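Local coordinates for 3-oxoacyl-[acyl-carrier-protein] synthase 2 (Rickettsia rickettsii, PDB 4JGA), which probably catalyses the condensation of malonyl-ACP with an acyl-ACP, the chain-lengthening step of bacterial fatty acid synthesis, at residues S159-L167 with G176-A184. Residues are numbered along the deposited sequence; the frame is centred on the assembly and turned at random.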
loop_
_atom_site.group_PDB
_atom_site.type_symbol
_atom_site.label_atom_id
_atom_site.label_comp_id
_atom_site.label_asym_id
_atom_site.label_seq_id
_atom_site.Cartn_x
_atom_site.Cartn_y
_atom_site.Cartn_z
ATOM N N SER A 159 -12.594 -6.560 -0.920
ATOM C CA SER A 159 -12.345 -5.145 -0.737
ATOM C C SER A 159 -10.869 -4.806 -0.441
ATOM O O SER A 159 -10.486 -3.629 -0.477
ATOM C CB SER A 159 -13.145 -4.624 0.467
ATOM O OG SER A 159 -14.550 -4.769 0.281
ATOM N N LEU A 160 -10.046 -5.787 -0.129
ATOM C CA LEU A 160 -8.684 -5.501 0.308
ATOM C C LEU A 160 -7.734 -5.295 -0.858
ATOM O O LEU A 160 -7.640 -6.131 -1.752
ATOM C CB LEU A 160 -8.167 -6.635 1.172
ATOM C CG LEU A 160 -8.714 -6.796 2.578
ATOM C CD1 LEU A 160 -8.138 -8.044 3.214
ATOM C CD2 LEU A 160 -8.327 -5.600 3.418
ATOM N N ILE A 161 -7.003 -4.182 -0.828
ATOM C CA ILE A 161 -6.023 -3.891 -1.900
ATOM C C ILE A 161 -5.061 -5.047 -2.158
ATOM O O ILE A 161 -4.737 -5.379 -3.300
ATOM C CB ILE A 161 -5.291 -2.543 -1.663
ATOM C CG1 ILE A 161 -6.289 -1.412 -1.881
ATOM C CG2 ILE A 161 -4.118 -2.375 -2.631
ATOM C CD1 ILE A 161 -5.806 -0.014 -1.555
ATOM N N ASN A 162 -4.622 -5.691 -1.097
ATOM C CA ASN A 162 -3.594 -6.701 -1.228
ATOM C C ASN A 162 -4.093 -8.046 -1.747
ATOM O O ASN A 162 -3.286 -8.954 -2.004
ATOM C CB ASN A 162 -2.840 -6.884 0.080
ATOM C CG ASN A 162 -3.653 -7.605 1.119
ATOM O OD1 ASN A 162 -4.726 -7.143 1.536
ATOM N ND2 ASN A 162 -3.143 -8.716 1.567
ATOM N N LEU A 163 -5.398 -8.174 -1.950
ATOM C CA LEU A 163 -5.905 -9.424 -2.499
ATOM C C LEU A 163 -5.693 -9.545 -4.012
ATOM O O LEU A 163 -5.911 -10.624 -4.595
ATOM C CB LEU A 163 -7.357 -9.664 -2.070
ATOM C CG LEU A 163 -7.529 -10.609 -0.874
ATOM C CD1 LEU A 163 -7.204 -12.032 -1.302
ATOM C CD2 LEU A 163 -6.663 -10.238 0.307
ATOM N N LEU A 164 -5.248 -8.462 -4.644
ATOM C CA LEU A 164 -4.812 -8.565 -6.033
ATOM C C LEU A 164 -3.512 -9.353 -6.081
ATOM O O LEU A 164 -3.442 -10.396 -6.756
ATOM C CB LEU A 164 -4.683 -7.211 -6.665
ATOM C CG LEU A 164 -3.967 -7.168 -8.030
ATOM C CD1 LEU A 164 -4.542 -8.105 -9.086
ATOM C CD2 LEU A 164 -4.047 -5.747 -8.510
ATOM N N SER A 165 -2.524 -8.923 -5.290
ATOM C CA SER A 165 -1.287 -9.722 -5.094
ATOM C C SER A 165 -1.635 -11.138 -4.594
ATOM O O SER A 165 -1.084 -12.122 -5.083
ATOM C CB SER A 165 -0.315 -9.046 -4.100
ATOM O OG SER A 165 0.334 -7.926 -4.679
ATOM N N GLY A 166 -2.570 -11.232 -3.644
ATOM C CA GLY A 166 -2.989 -12.537 -3.126
ATOM C C GLY A 166 -3.446 -13.527 -4.218
ATOM O O GLY A 166 -2.977 -14.654 -4.272
ATOM N N LEU A 167 -4.372 -13.089 -5.071
ATOM C CA LEU A 167 -4.941 -13.961 -6.080
ATOM C C LEU A 167 -3.970 -14.323 -7.197
ATOM O O LEU A 167 -4.007 -15.452 -7.670
ATOM C CB LEU A 167 -6.242 -13.396 -6.662
ATOM C CG LEU A 167 -7.463 -13.508 -5.735
ATOM C CD1 LEU A 167 -8.685 -12.960 -6.468
ATOM C CD2 LEU A 167 -7.714 -14.942 -5.345
ATOM N N GLY A 176 7.237 -15.727 -3.077
ATOM C CA GLY A 176 8.117 -14.661 -2.597
ATOM C C GLY A 176 7.341 -13.528 -1.917
ATOM O O GLY A 176 6.181 -13.709 -1.534
ATOM N N PRO A 177 7.994 -12.356 -1.726
ATOM C CA PRO A 177 7.320 -11.229 -1.110
ATOM C C PRO A 177 5.960 -10.941 -1.751
ATOM O O PRO A 177 5.859 -10.889 -2.967
ATOM C CB PRO A 177 8.278 -10.056 -1.332
ATOM C CG PRO A 177 9.599 -10.669 -1.555
ATOM C CD PRO A 177 9.357 -12.024 -2.172
ATOM N N ASN A 178 4.949 -10.792 -0.904
ATOM C CA ASN A 178 3.566 -10.618 -1.338
ATOM C C ASN A 178 3.090 -9.280 -0.804
ATOM O O ASN A 178 2.631 -9.194 0.344
ATOM C CB ASN A 178 2.705 -11.741 -0.770
ATOM C CG ASN A 178 1.482 -12.031 -1.606
ATOM O OD1 ASN A 178 1.521 -12.937 -2.459
ATOM N ND2 ASN A 178 0.376 -11.233 -1.413
ATOM N N GLN A 179 3.305 -8.233 -1.603
ATOM C CA GLN A 179 3.239 -6.861 -1.117
ATOM C C GLN A 179 2.513 -5.966 -2.112
ATOM O O GLN A 179 2.044 -6.429 -3.166
ATOM C CB GLN A 179 4.654 -6.341 -0.762
ATOM C CG GLN A 179 5.351 -7.162 0.343
ATOM C CD GLN A 179 6.761 -6.684 0.726
ATOM O OE1 GLN A 179 7.631 -7.484 1.051
ATOM N NE2 GLN A 179 6.975 -5.395 0.716
ATOM N N THR A 180 2.387 -4.697 -1.751
ATOM C CA THR A 180 1.664 -3.691 -2.536
ATOM C C THR A 180 2.385 -2.354 -2.426
ATOM O O THR A 180 3.300 -2.181 -1.600
ATOM C CB THR A 180 0.211 -3.461 -2.017
ATOM O OG1 THR A 180 0.197 -2.758 -0.773
ATOM C CG2 THR A 180 -0.544 -4.789 -1.850
ATOM N N ALA A 181 1.960 -1.422 -3.252
ATOM C CA ALA A 181 2.250 0.007 -3.071
ATOM C C ALA A 181 0.892 0.681 -3.210
ATOM O O ALA A 181 0.058 0.224 -4.015
ATOM C CB ALA A 181 3.198 0.523 -4.152
ATOM N N VAL A 182 0.650 1.706 -2.398
ATOM C CA VAL A 182 -0.587 2.441 -2.396
ATOM C C VAL A 182 -0.223 3.900 -2.194
ATOM O O VAL A 182 0.011 4.360 -1.084
ATOM C CB VAL A 182 -1.567 1.912 -1.320
ATOM C CG1 VAL A 182 -2.855 2.696 -1.319
ATOM C CG2 VAL A 182 -1.900 0.416 -1.560
ATOM N N THR A 183 -0.162 4.644 -3.298
ATOM C CA THR A 183 0.281 6.040 -3.244
ATOM C C THR A 183 -0.532 6.862 -4.214
ATOM O O THR A 183 0.014 7.610 -5.046
ATOM C CB THR A 183 1.795 6.142 -3.552
ATOM O OG1 THR A 183 2.076 5.478 -4.794
ATOM C CG2 THR A 183 2.628 5.533 -2.461
ATOM N N ALA A 184 -1.853 6.719 -4.093
ATOM C CA ALA A 184 -2.784 7.467 -4.873
ATOM C C ALA A 184 -2.439 7.397 -6.367
ATOM O O ALA A 184 -2.213 6.332 -6.890
ATOM C CB ALA A 184 -2.824 8.902 -4.352
HETATM O O HOH W 1 -0.380 -9.030 0.140
#
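Ser165 and Gln179 make the one direct hydrogen bond between helix 163-172 and the chain that returns along 176-184. Ser165 OG stands anti to its own carbonyl carbon (chi1 -74°), a setting that turns the hydroxyl onto Gln179 O at 2.7 Å. The hydroxyl donates, meeting the oxygen at a C=O...O angle of 156° and tilted 23° from the carbonyl plane, while Leu126 N makes a weak hydrogen bond to the same OG. Close by, the methyl Thr180 CG2 presses on the bend before the helix, 3.7 Å from both Asn162 CA and Asn162 CB. Farther along, Ile161 and Val182 meet end-on through their methyls, with Ile161 CG2 3.7 Å from Val182 CG2.

In this thiolase-like fold of the beta-ketoacyl synthases, helix 163-172 lies in the connection from strand 122-127 to the parallel strand 178-179 and packs on a face of the mixed sheet near its edge. Strand 178-179 is the edge strand within the chain, and the second subunit bonds to this region: its Thr425 OG1 to Asn178 O, its Phe422 O to Asn162 ND2 and its Val182 O to Thr180 OG1.

The looser side lies around Asn178, whose amide nitrogen ND2 merely rests 3.5 Å from Ser165 CB. A water bridges the two segments instead. It accepts from Asn178 ND2 at 2.8 Å and from Asn162 ND2 at 3.1 Å, and donates to Asn178 O at 3.0 Å; these three bonds hold it within a buried interface.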